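Long-range contacts in protein-glutaminase (Chryseobacterium proteolyticum, PDB 2ZK9), which deamidates glutamine side chains within proteins, probably through a cysteine-protease-like mechanism, turning them into glutamate with release of ammonia: residues A[35-40]-A[164-169]; A[41-46]-A[80-85]; A[61-66]-A[134-139]. One frame throughout, in Å; residues are numbered along the deposited sequence. Where two conformers were deposited one is given.

From the N terminus, the chain passes helix 8-19 and reaches 35-40, the loop that interaction 1 will join to the turn at 164-169 after helix 157-165, closing the widest loop of the three. Residues 41-46 follow at once and open helix 42-55. Strand 61-66 comes next, and strand 82-91 then returns alongside the start of that helix to close interaction 2. Strand 130-138 pairs with 61-66 to close interaction 3. Interactions 2 and 3 cross along the chain, and both are nested inside interaction 1. Strand 61-66 lies between 82-91 and 130-138, so interactions 2 and 3 share a sheet, while Pro-38 and Asp-40 connect interaction 1 to interaction 2.

Interaction 1: A[35-40]-A[164-169]; sequences FRYPVD and TKFSLL
The carbonyl oxygen of Ser-167 is gripped twice. Arg-36 NH2 donates to Ser-167 O at 3.0 Å, with an N-H...O angle of 153° and the oxygen lying close to the guanidinium plane. The second grip is water 1, also 3.0 Å from Ser-167 O. This water sits at the guanidinium edge too, accepting a hydrogen bond from Arg-36 NE at 2.9 Å, and it points to Leu-169 O at 2.7 Å; it has more acceptors around it than protons, so these bonds are probably shared. Arg-36 starts in the crowded position between backbone N and carbonyl carbon (chi1 64°), then runs straight from CG to NE, which carries its head across to the far backbone.

That backbone is a type I beta turn, Phe-166 to Leu-169, following the end of helix 157-165 and closed by Leu-169 N to Phe-166 O at 3.0 Å. It faces the loop that leads into helix 42-55 of a fold assigned to the papain-like clan CA. Tyr-37, its CG anti to the backbone N, packs against the side chains at the two ends of the turn, Phe-166 and Leu-169. Leu-169 CB lies over the middle of one face of its ring, a CH-pi contact 3.7 Å from the Tyr-37 centroid, and Leu-169 CD1 also lies over a face, against Tyr-37 CE2. The edge carrying Tyr-37 CD2 and CE2 is driven at the face of Phe-166 in a T-shaped stack, planes at 71°. Farther out, the Tyr-37 hydroxyl is hydrogen-bonded to Pro-174 O, while Phe-166 CE2 reaches the backbone of Asp-40.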
loop_
_atom_site.group_PDB
_atom_site.type_symbol
_atom_site.label_atom_id
_atom_site.label_comp_id
_atom_site.label_asym_id
_atom_site.label_seq_id
_atom_site.Cartn_x
_atom_site.Cartn_y
_atom_site.Cartn_z
ATOM N N PHE A 35 -1.935 4.371 -7.422
ATOM C CA PHE A 35 -1.295 3.061 -7.595
ATOM C C PHE A 35 -0.449 3.008 -8.880
ATOM O O PHE A 35 0.579 2.331 -8.905
ATOM C CB PHE A 35 -2.324 1.961 -7.665
ATOM C CG PHE A 35 -3.117 1.759 -6.397
ATOM C CD1 PHE A 35 -2.494 1.448 -5.190
ATOM C CD2 PHE A 35 -4.494 1.819 -6.424
ATOM C CE1 PHE A 35 -3.242 1.196 -4.054
ATOM C CE2 PHE A 35 -5.239 1.556 -5.285
ATOM C CZ PHE A 35 -4.615 1.267 -4.104
ATOM N N ARG A 36 -0.876 3.720 -9.916
ATOM C CA ARG A 36 -0.148 3.730 -11.186
ATOM C C ARG A 36 1.165 4.487 -11.136
ATOM O O ARG A 36 1.873 4.456 -12.153
ATOM C CB ARG A 36 -1.048 4.342 -12.261
ATOM C CG ARG A 36 -1.429 5.791 -12.041
ATOM C CD ARG A 36 -2.364 6.311 -13.072
ATOM N NE ARG A 36 -2.660 7.715 -12.853
ATOM C CZ ARG A 36 -3.407 8.474 -13.615
ATOM N NH1 ARG A 36 -3.979 7.936 -14.684
ATOM N NH2 ARG A 36 -3.611 9.730 -13.293
ATOM N N TYR A 37 1.469 5.163 -10.043
ATOM C CA TYR A 37 2.700 5.909 -9.860
ATOM C C TYR A 37 3.482 5.316 -8.714
ATOM O O TYR A 37 3.400 5.769 -7.583
ATOM C CB TYR A 37 2.387 7.385 -9.581
ATOM C CG TYR A 37 3.630 8.251 -9.497
ATOM C CD1 TYR A 37 4.512 8.348 -10.534
ATOM C CD2 TYR A 37 3.874 8.993 -8.338
ATOM C CE1 TYR A 37 5.644 9.170 -10.432
ATOM C CE2 TYR A 37 4.990 9.789 -8.262
ATOM C CZ TYR A 37 5.882 9.897 -9.274
ATOM O OH TYR A 37 6.967 10.737 -9.143
ATOM N N PRO A 38 4.275 4.270 -8.991
ATOM C CA PRO A 38 4.977 3.577 -7.915
ATOM C C PRO A 38 6.255 4.225 -7.451
ATOM O O PRO A 38 6.895 3.674 -6.542
ATOM C CB PRO A 38 5.233 2.171 -8.487
ATOM C CG PRO A 38 5.408 2.478 -9.934
ATOM C CD PRO A 38 4.324 3.506 -10.251
ATOM N N VAL A 39 6.666 5.344 -8.011
ATOM C CA VAL A 39 7.920 5.963 -7.630
ATOM C C VAL A 39 7.968 6.273 -6.137
ATOM O O VAL A 39 9.010 6.069 -5.518
ATOM C CB VAL A 39 8.147 7.238 -8.462
ATOM C CG1 VAL A 39 9.371 8.023 -8.000
ATOM C CG2 VAL A 39 8.288 6.931 -9.954
ATOM N N ASP A 40 6.876 6.802 -5.580
ATOM C CA ASP A 40 6.886 7.182 -4.192
ATOM C C ASP A 40 5.430 7.287 -3.754
ATOM O O ASP A 40 4.530 7.056 -4.528
ATOM C CB ASP A 40 7.676 8.465 -3.992
ATOM C CG ASP A 40 8.402 8.637 -2.682
ATOM O OD1 ASP A 40 9.472 9.267 -2.681
ATOM O OD2 ASP A 40 7.888 8.183 -1.622
ATOM N N THR A 164 -2.978 13.956 -3.677
ATOM C CA THR A 164 -3.328 15.019 -4.582
ATOM C C THR A 164 -2.121 15.497 -5.362
ATOM O O THR A 164 -2.200 15.691 -6.591
ATOM C CB THR A 164 -4.022 16.158 -3.829
ATOM O OG1 THR A 164 -5.257 15.645 -3.325
ATOM C CG2 THR A 164 -4.313 17.322 -4.725
ATOM N N LYS A 165 -0.982 15.644 -4.695
ATOM C CA LYS A 165 0.226 16.055 -5.413
ATOM C C LYS A 165 0.630 15.091 -6.499
ATOM O O LYS A 165 1.174 15.514 -7.547
ATOM C CB LYS A 165 1.346 16.257 -4.414
ATOM C CG LYS A 165 1.328 17.680 -3.870
ATOM C CD LYS A 165 2.484 17.935 -2.912
ATOM C CE LYS A 165 2.287 19.305 -2.266
ATOM N NZ LYS A 165 2.396 20.382 -3.293
ATOM N N PHE A 166 0.389 13.813 -6.330
ATOM C CA PHE A 166 0.771 12.799 -7.286
ATOM C C PHE A 166 -0.328 12.392 -8.244
ATOM O O PHE A 166 -0.144 11.488 -9.080
ATOM C CB PHE A 166 1.350 11.561 -6.592
ATOM C CG PHE A 166 2.601 11.785 -5.765
ATOM C CD1 PHE A 166 3.407 12.905 -5.857
ATOM C CD2 PHE A 166 3.020 10.776 -4.900
ATOM C CE1 PHE A 166 4.561 13.022 -5.096
ATOM C CE2 PHE A 166 4.148 10.906 -4.151
ATOM C CZ PHE A 166 4.919 12.036 -4.233
ATOM N N SER A 167 -1.489 13.034 -8.189
ATOM C CA SER A 167 -2.689 12.627 -8.886
ATOM C C SER A 167 -2.495 12.429 -10.368
ATOM O O SER A 167 -3.088 11.491 -10.915
ATOM C CB SER A 167 -3.784 13.643 -8.639
ATOM O OG SER A 167 -3.469 14.971 -9.029
ATOM N N LEU A 168 -1.765 13.328 -11.031
ATOM C CA LEU A 168 -1.625 13.243 -12.494
ATOM C C LEU A 168 -0.473 12.365 -12.959
ATOM O O LEU A 168 -0.277 12.215 -14.182
ATOM C CB LEU A 168 -1.462 14.696 -13.027
ATOM C CG LEU A 168 -2.536 15.651 -12.543
ATOM C CD1 LEU A 168 -2.195 17.037 -13.105
ATOM C CD2 LEU A 168 -3.893 15.102 -12.970
ATOM N N LEU A 169 0.308 11.844 -12.037
ATOM C CA LEU A 169 1.552 11.159 -12.346
ATOM C C LEU A 169 1.294 9.674 -12.562
ATOM O O LEU A 169 0.424 9.078 -11.955
ATOM C CB LEU A 169 2.570 11.381 -11.243
ATOM C CG LEU A 169 2.829 12.851 -10.833
ATOM C CD1 LEU A 169 3.839 12.928 -9.732
ATOM C CD2 LEU A 169 3.184 13.731 -12.035
HETATM O O HOH W 1 -1.765 8.818 -10.363
#

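Interaction 2: A[41-46]-A[80-85]; sequences GCYARA and WSYHVA. With NA (sodium ion), chain B.
Here the first turn of helix 42-55 lies along strand 82-85, the axes of the short segments 7.2 Å apart and only 8° from parallel. A cysteine opening a helix beside a histidine on a strand is the core arrangement of the papain-like clan CA. With His-83 NE2 hydrogen-bonded to Asp-103, it is consistent with a Cys-His-Asp catalytic triad.

The main bump from the helix is Cys-42. Its SG stands in the crowded position between backbone N and carbonyl carbon, and so projects into a hollow walled by Tyr-82 and His-83. Cys-42 CB touches the edge of the imidazole, 3.3 Å from His-83 ND1, while SG comes obliquely against the Tyr-82 ring in a sulfur-aromatic contact. A modelled sodium ion sits 2.2 Å from Cys-42 SG, unusually short for sodium to sulfur; water 3 and, more distantly, water 4 also bind it. Gly-41 is the N-cap, so the helix start would tend to stabilise a thiolate here. Trp-80 CH2 lies over the centre of one face of the His-83 ring.

The strand answers with Val-84. Its CG1 noses into the groove between Cys-42, Tyr-43 and Ala-46, reaching 3.7 Å from Tyr-43 N. Beyond it, Ala-46 CB rests 4.1 Å from Ala-85 CA. At the other end, Tyr-82 OH presses against Tyr-43 CD1 at 3.2 Å and hydrogen-bonds a glycerol, probably from the crystallisation liquor. Water 2 bridges the two backbones, donating to Cys-42 O at 2.9 Å and to Val-84 O at 2.7 Å.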
loop_
_atom_site.group_PDB
_atom_site.type_symbol
_atom_site.label_atom_id
_atom_site.label_comp_id
_atom_site.label_asym_id
_atom_site.label_seq_id
_atom_site.Cartn_x
_atom_site.Cartn_y
_atom_site.Cartn_z
ATOM N N GLY A 41 5.272 7.649 -2.478
ATOM C CA GLY A 41 3.953 7.820 -1.907
ATOM C C GLY A 41 3.293 6.536 -1.412
ATOM O O GLY A 41 2.101 6.539 -1.090
ATOM N N CYS A 42 4.066 5.456 -1.265
ATOM C CA CYS A 42 3.495 4.170 -0.783
ATOM C C CYS A 42 2.814 4.317 0.553
ATOM O O CYS A 42 1.776 3.700 0.806
ATOM C CB CYS A 42 4.576 3.123 -0.697
ATOM S SG CYS A 42 5.998 3.520 0.274
ATOM N N TYR A 43 3.395 5.121 1.433
ATOM C CA TYR A 43 2.853 5.352 2.774
ATOM C C TYR A 43 1.470 5.928 2.678
ATOM O O TYR A 43 0.571 5.569 3.452
ATOM C CB TYR A 43 3.868 6.216 3.552
ATOM C CG TYR A 43 4.294 7.453 2.825
ATOM C CD1 TYR A 43 5.385 7.518 1.981
ATOM C CD2 TYR A 43 3.541 8.619 2.952
ATOM C CE1 TYR A 43 5.748 8.681 1.306
ATOM C CE2 TYR A 43 3.873 9.766 2.323
ATOM C CZ TYR A 43 4.983 9.812 1.490
ATOM O OH TYR A 43 5.284 10.995 0.850
ATOM N N ALA A 44 1.269 6.893 1.771
ATOM C CA ALA A 44 -0.038 7.532 1.593
ATOM C C ALA A 44 -1.016 6.560 0.975
ATOM O O ALA A 44 -2.183 6.484 1.378
ATOM C CB ALA A 44 0.138 8.785 0.759
ATOM N N ARG A 45 -0.575 5.788 -0.035
ATOM C CA ARG A 45 -1.494 4.807 -0.623
ATOM C C ARG A 45 -1.988 3.826 0.428
ATOM O O ARG A 45 -3.154 3.472 0.465
ATOM C CB ARG A 45 -0.862 4.094 -1.805
ATOM C CG ARG A 45 -0.397 4.990 -2.945
ATOM C CD ARG A 45 -0.141 4.254 -4.217
ATOM N NE ARG A 45 0.832 3.139 -4.137
ATOM C CZ ARG A 45 2.137 3.289 -4.193
ATOM N NH1 ARG A 45 2.728 4.453 -4.332
ATOM N NH2 ARG A 45 2.935 2.214 -4.080
ATOM N N ALA A 46 -1.069 3.360 1.284
ATOM C CA ALA A 46 -1.434 2.368 2.302
ATOM C C ALA A 46 -2.396 2.938 3.305
ATOM O O ALA A 46 -3.355 2.290 3.723
ATOM C CB ALA A 46 -0.186 1.809 2.965
ATOM N N TRP A 80 13.529 1.323 -4.548
ATOM C CA TRP A 80 13.068 1.782 -3.251
ATOM C C TRP A 80 14.007 1.357 -2.142
ATOM O O TRP A 80 14.629 0.319 -2.250
ATOM C CB TRP A 80 11.724 1.149 -3.001
ATOM C CG TRP A 80 10.553 1.488 -3.820
ATOM C CD1 TRP A 80 10.187 2.682 -4.398
ATOM C CD2 TRP A 80 9.533 0.518 -4.120
ATOM N NE1 TRP A 80 8.986 2.494 -5.031
ATOM C CE2 TRP A 80 8.554 1.193 -4.859
ATOM C CE3 TRP A 80 9.315 -0.835 -3.806
ATOM C CZ2 TRP A 80 7.418 0.549 -5.289
ATOM C CZ3 TRP A 80 8.163 -1.452 -4.238
ATOM C CH2 TRP A 80 7.236 -0.738 -4.948
ATOM N N SER A 81 14.013 2.121 -1.041
ATOM C CA SER A 81 14.656 1.690 0.181
ATOM C C SER A 81 13.663 1.002 1.101
ATOM O O SER A 81 14.100 0.247 2.005
ATOM C CB SER A 81 15.307 2.853 0.890
ATOM O OG SER A 81 14.391 3.871 1.195
ATOM N N TYR A 82 12.370 1.247 0.951
ATOM C CA TYR A 82 11.356 0.569 1.721
ATOM C C TYR A 82 10.067 0.580 0.877
ATOM O O TYR A 82 9.917 1.373 -0.024
ATOM C CB TYR A 82 11.091 1.141 3.115
ATOM C CG TYR A 82 10.191 2.332 3.122
ATOM C CD1 TYR A 82 10.663 3.608 2.817
ATOM C CD2 TYR A 82 8.833 2.226 3.419
ATOM C CE1 TYR A 82 9.774 4.677 2.829
ATOM C CE2 TYR A 82 7.987 3.258 3.437
ATOM C CZ TYR A 82 8.441 4.497 3.127
ATOM O OH TYR A 82 7.560 5.542 3.185
ATOM N N HIS A 83 9.142 -0.300 1.275
ATOM C CA HIS A 83 7.809 -0.269 0.740
ATOM C C HIS A 83 6.844 -0.665 1.861
ATOM O O HIS A 83 7.240 -1.276 2.863
ATOM C CB HIS A 83 7.702 -1.206 -0.490
ATOM C CG HIS A 83 6.370 -1.099 -1.216
ATOM N ND1 HIS A 83 5.766 0.105 -1.432
ATOM C CD2 HIS A 83 5.596 -2.060 -1.725
ATOM C CE1 HIS A 83 4.645 -0.135 -2.073
ATOM N NE2 HIS A 83 4.501 -1.466 -2.294
ATOM N N VAL A 84 5.579 -0.327 1.711
ATOM C CA VAL A 84 4.559 -0.607 2.684
ATOM C C VAL A 84 3.251 -0.889 1.946
ATOM O O VAL A 84 2.971 -0.273 0.917
ATOM C CB VAL A 84 4.411 0.547 3.716
ATOM C CG1 VAL A 84 4.096 1.874 3.073
ATOM C CG2 VAL A 84 3.393 0.206 4.780
ATOM N N ALA A 85 2.445 -1.765 2.520
ATOM C CA ALA A 85 1.091 -2.005 2.099
ATOM C C ALA A 85 0.285 -2.482 3.310
ATOM O O ALA A 85 0.798 -2.626 4.401
ATOM C CB ALA A 85 1.039 -2.987 0.929
HETATM NA NA NA B . 6.832 4.639 -1.392
HETATM O O HOH W 2 1.086 1.185 -0.359
HETATM O O HOH W 3 7.443 2.336 -2.147
HETATM O O HOH W 4 9.707 4.067 -1.070
#

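Interaction 3: A[61-66]-A[134-139]; sequences EKQFVY and YANTAG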
loop_
_atom_site.group_PDB
_atom_site.type_symbol
_atom_site.label_atom_id
_atom_site.label_comp_id
_atom_site.label_asym_id
_atom_site.label_seq_id
_atom_site.Cartn_x
_atom_site.Cartn_y
_atom_site.Cartn_z
ATOM N N GLU A 61 -3.312 -4.385 9.630
ATOM C CA GLU A 61 -1.914 -4.066 9.911
ATOM C C GLU A 61 -1.293 -3.379 8.734
ATOM O O GLU A 61 -1.852 -3.373 7.600
ATOM C CB GLU A 61 -1.158 -5.378 10.233
ATOM C CG GLU A 61 -1.542 -5.944 11.608
ATOM C CD GLU A 61 -0.965 -7.319 11.773
ATOM O OE1 GLU A 61 -1.497 -8.284 11.178
ATOM O OE2 GLU A 61 0.119 -7.458 12.451
ATOM N N LYS A 62 -0.107 -2.847 8.898
ATOM C CA LYS A 62 0.822 -2.513 7.819
ATOM C C LYS A 62 1.906 -3.579 7.815
ATOM O O LYS A 62 2.313 -4.040 8.882
ATOM C CB LYS A 62 1.463 -1.155 7.977
ATOM C CG LYS A 62 0.552 0.041 8.060
ATOM C CD LYS A 62 -0.182 0.344 6.759
ATOM C CE LYS A 62 -1.215 1.429 6.893
ATOM N NZ LYS A 62 -0.581 2.675 7.364
ATOM N N GLN A 63 2.433 -3.890 6.636
ATOM C CA GLN A 63 3.735 -4.534 6.580
ATOM C C GLN A 63 4.688 -3.573 5.864
ATOM O O GLN A 63 4.382 -3.082 4.778
ATOM C CB GLN A 63 3.720 -5.884 5.864
ATOM C CG GLN A 63 5.057 -6.607 5.961
ATOM C CD GLN A 63 5.032 -8.044 5.523
ATOM O OE1 GLN A 63 5.567 -8.408 4.471
ATOM N NE2 GLN A 63 4.352 -8.900 6.292
ATOM N N PHE A 64 5.825 -3.326 6.509
ATOM C CA PHE A 64 6.926 -2.572 5.966
ATOM C C PHE A 64 8.022 -3.522 5.559
ATOM O O PHE A 64 8.378 -4.403 6.343
ATOM C CB PHE A 64 7.479 -1.576 6.978
ATOM C CG PHE A 64 6.523 -0.464 7.326
ATOM C CD1 PHE A 64 6.563 0.757 6.667
ATOM C CD2 PHE A 64 5.559 -0.607 8.318
ATOM C CE1 PHE A 64 5.676 1.772 6.931
ATOM C CE2 PHE A 64 4.650 0.397 8.601
ATOM C CZ PHE A 64 4.710 1.613 7.908
ATOM N N VAL A 65 8.594 -3.339 4.370
ATOM C CA VAL A 65 9.738 -4.126 3.936
ATOM C C VAL A 65 10.843 -3.154 3.571
ATOM O O VAL A 65 10.560 -2.084 3.027
ATOM C CB VAL A 65 9.330 -5.076 2.766
ATOM C CG1 VAL A 65 8.777 -4.369 1.559
ATOM C CG2 VAL A 65 10.515 -5.944 2.359
ATOM N N TYR A 66 12.067 -3.501 3.874
ATOM C CA TYR A 66 13.209 -2.646 3.749
ATOM C C TYR A 66 14.346 -3.359 3.005
ATOM O O TYR A 66 14.483 -4.552 3.165
ATOM C CB TYR A 66 13.764 -2.246 5.129
ATOM C CG TYR A 66 12.731 -1.685 6.077
ATOM C CD1 TYR A 66 12.489 -0.336 6.171
ATOM C CD2 TYR A 66 11.991 -2.536 6.875
ATOM C CE1 TYR A 66 11.520 0.174 7.051
ATOM C CE2 TYR A 66 11.048 -2.036 7.734
ATOM C CZ TYR A 66 10.809 -0.686 7.824
ATOM O OH TYR A 66 9.867 -0.249 8.746
ATOM N N TYR A 134 11.860 -6.929 7.426
ATOM C CA TYR A 134 10.456 -6.538 7.286
ATOM C C TYR A 134 9.820 -6.537 8.655
ATOM O O TYR A 134 10.328 -7.197 9.585
ATOM C CB TYR A 134 9.662 -7.396 6.306
ATOM C CG TYR A 134 9.258 -8.744 6.776
ATOM C CD1 TYR A 134 10.172 -9.802 6.652
ATOM C CD2 TYR A 134 8.032 -9.032 7.341
ATOM C CE1 TYR A 134 9.841 -11.055 7.074
ATOM C CE2 TYR A 134 7.678 -10.307 7.772
ATOM C CZ TYR A 134 8.621 -11.329 7.632
ATOM O OH TYR A 134 8.367 -12.601 8.023
ATOM N N ALA A 135 8.740 -5.814 8.822
ATOM C CA ALA A 135 8.070 -5.716 10.124
ATOM C C ALA A 135 6.590 -5.439 9.892
ATOM O O ALA A 135 6.232 -4.636 9.039
ATOM C CB ALA A 135 8.682 -4.589 10.920
ATOM N N ASN A 136 5.768 -6.038 10.712
ATOM C CA ASN A 136 4.358 -5.724 10.765
ATOM C C ASN A 136 4.098 -4.723 11.852
ATOM O O ASN A 136 4.733 -4.781 12.908
ATOM C CB ASN A 136 3.501 -6.951 11.062
ATOM C CG ASN A 136 3.605 -7.974 9.924
ATOM O OD1 ASN A 136 3.867 -7.642 8.784
ATOM N ND2 ASN A 136 3.324 -9.194 10.259
ATOM N N THR A 137 3.170 -3.802 11.636
ATOM C CA THR A 137 2.751 -2.845 12.626
ATOM C C THR A 137 1.234 -2.792 12.661
ATOM O O THR A 137 0.550 -3.193 11.731
ATOM C CB THR A 137 3.259 -1.425 12.362
ATOM O OG1 THR A 137 2.603 -0.879 11.200
ATOM C CG2 THR A 137 4.755 -1.383 12.083
ATOM N N ALA A 138 0.719 -2.169 13.707
ATOM C CA ALA A 138 -0.681 -1.739 13.656
ATOM C C ALA A 138 -0.909 -0.864 12.440
ATOM O O ALA A 138 -0.025 -0.108 11.987
ATOM C CB ALA A 138 -1.006 -0.930 14.934
ATOM N N GLY A 139 -2.111 -0.921 11.912
ATOM C CA GLY A 139 -2.486 -0.148 10.756
ATOM C C GLY A 139 -2.327 1.331 10.903
ATOM O O GLY A 139 -2.075 2.055 9.926
HETATM O O HOH W 5 1.658 -9.398 12.785
#
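Backbone bonds come first: strands 61-66 and 134-138 run antiparallel, with Lys-62 opposite Thr-137 and Phe-64 opposite Ala-135 as hydrogen-bonded pairs. Phe-64 N reaches Ala-135 O at 2.9 Å and 170°, whereas Lys-62 N sits above the plane of the Thr-137 carbonyl. In the non-hydrogen-bonded pair between them, Gln-63 and Asn-136, Asn-136 CA points its hydrogen at Lys-62 O, 3.3 Å from CA. Strand 61-66 lies between 130-138 and 82-91 in the mixed sheet.

Polar side chains act on both faces. On the face of Gln-63 and Asn-136 the two amides lie nearly coplanar, and Gln-63 NE2 donates along a lone pair of Asn-136 OD1 at 2.8 Å. Gln-63 NE2 also bonds Asp-114 OD1, and Arg-118 NH1 donates to Gln-63 OE1. Water 5 donates to Glu-61 OE2 at 2.5 Å and accepts from Asn-136 ND2, while Glu-61 OE1 forms a salt bridge with Lys-99. On the other face Lys-62, bent at chi2 (-68°) and again at chi4, curls so that NZ meets Gly-139 O at 3.0 Å. Thr-137 OG1 donates a hydrogen bond to Ala-138 O from above the carbonyl plane.

Van der Waals contacts are fewer. The Phe-64 ring turns its CE2 edge to Thr-137 OG1, 3.5 Å away, Tyr-134 CD2 rests on Gln-63 CD at 3.6 Å, and Val-65 CB lies 4.2 Å from Tyr-134 CB.

Lys-62 NZ is also bonded to Val-141 O and His-47 ND1, which suits a charged ammonium buried at the sheet's end and would probably favour a neutral His-47.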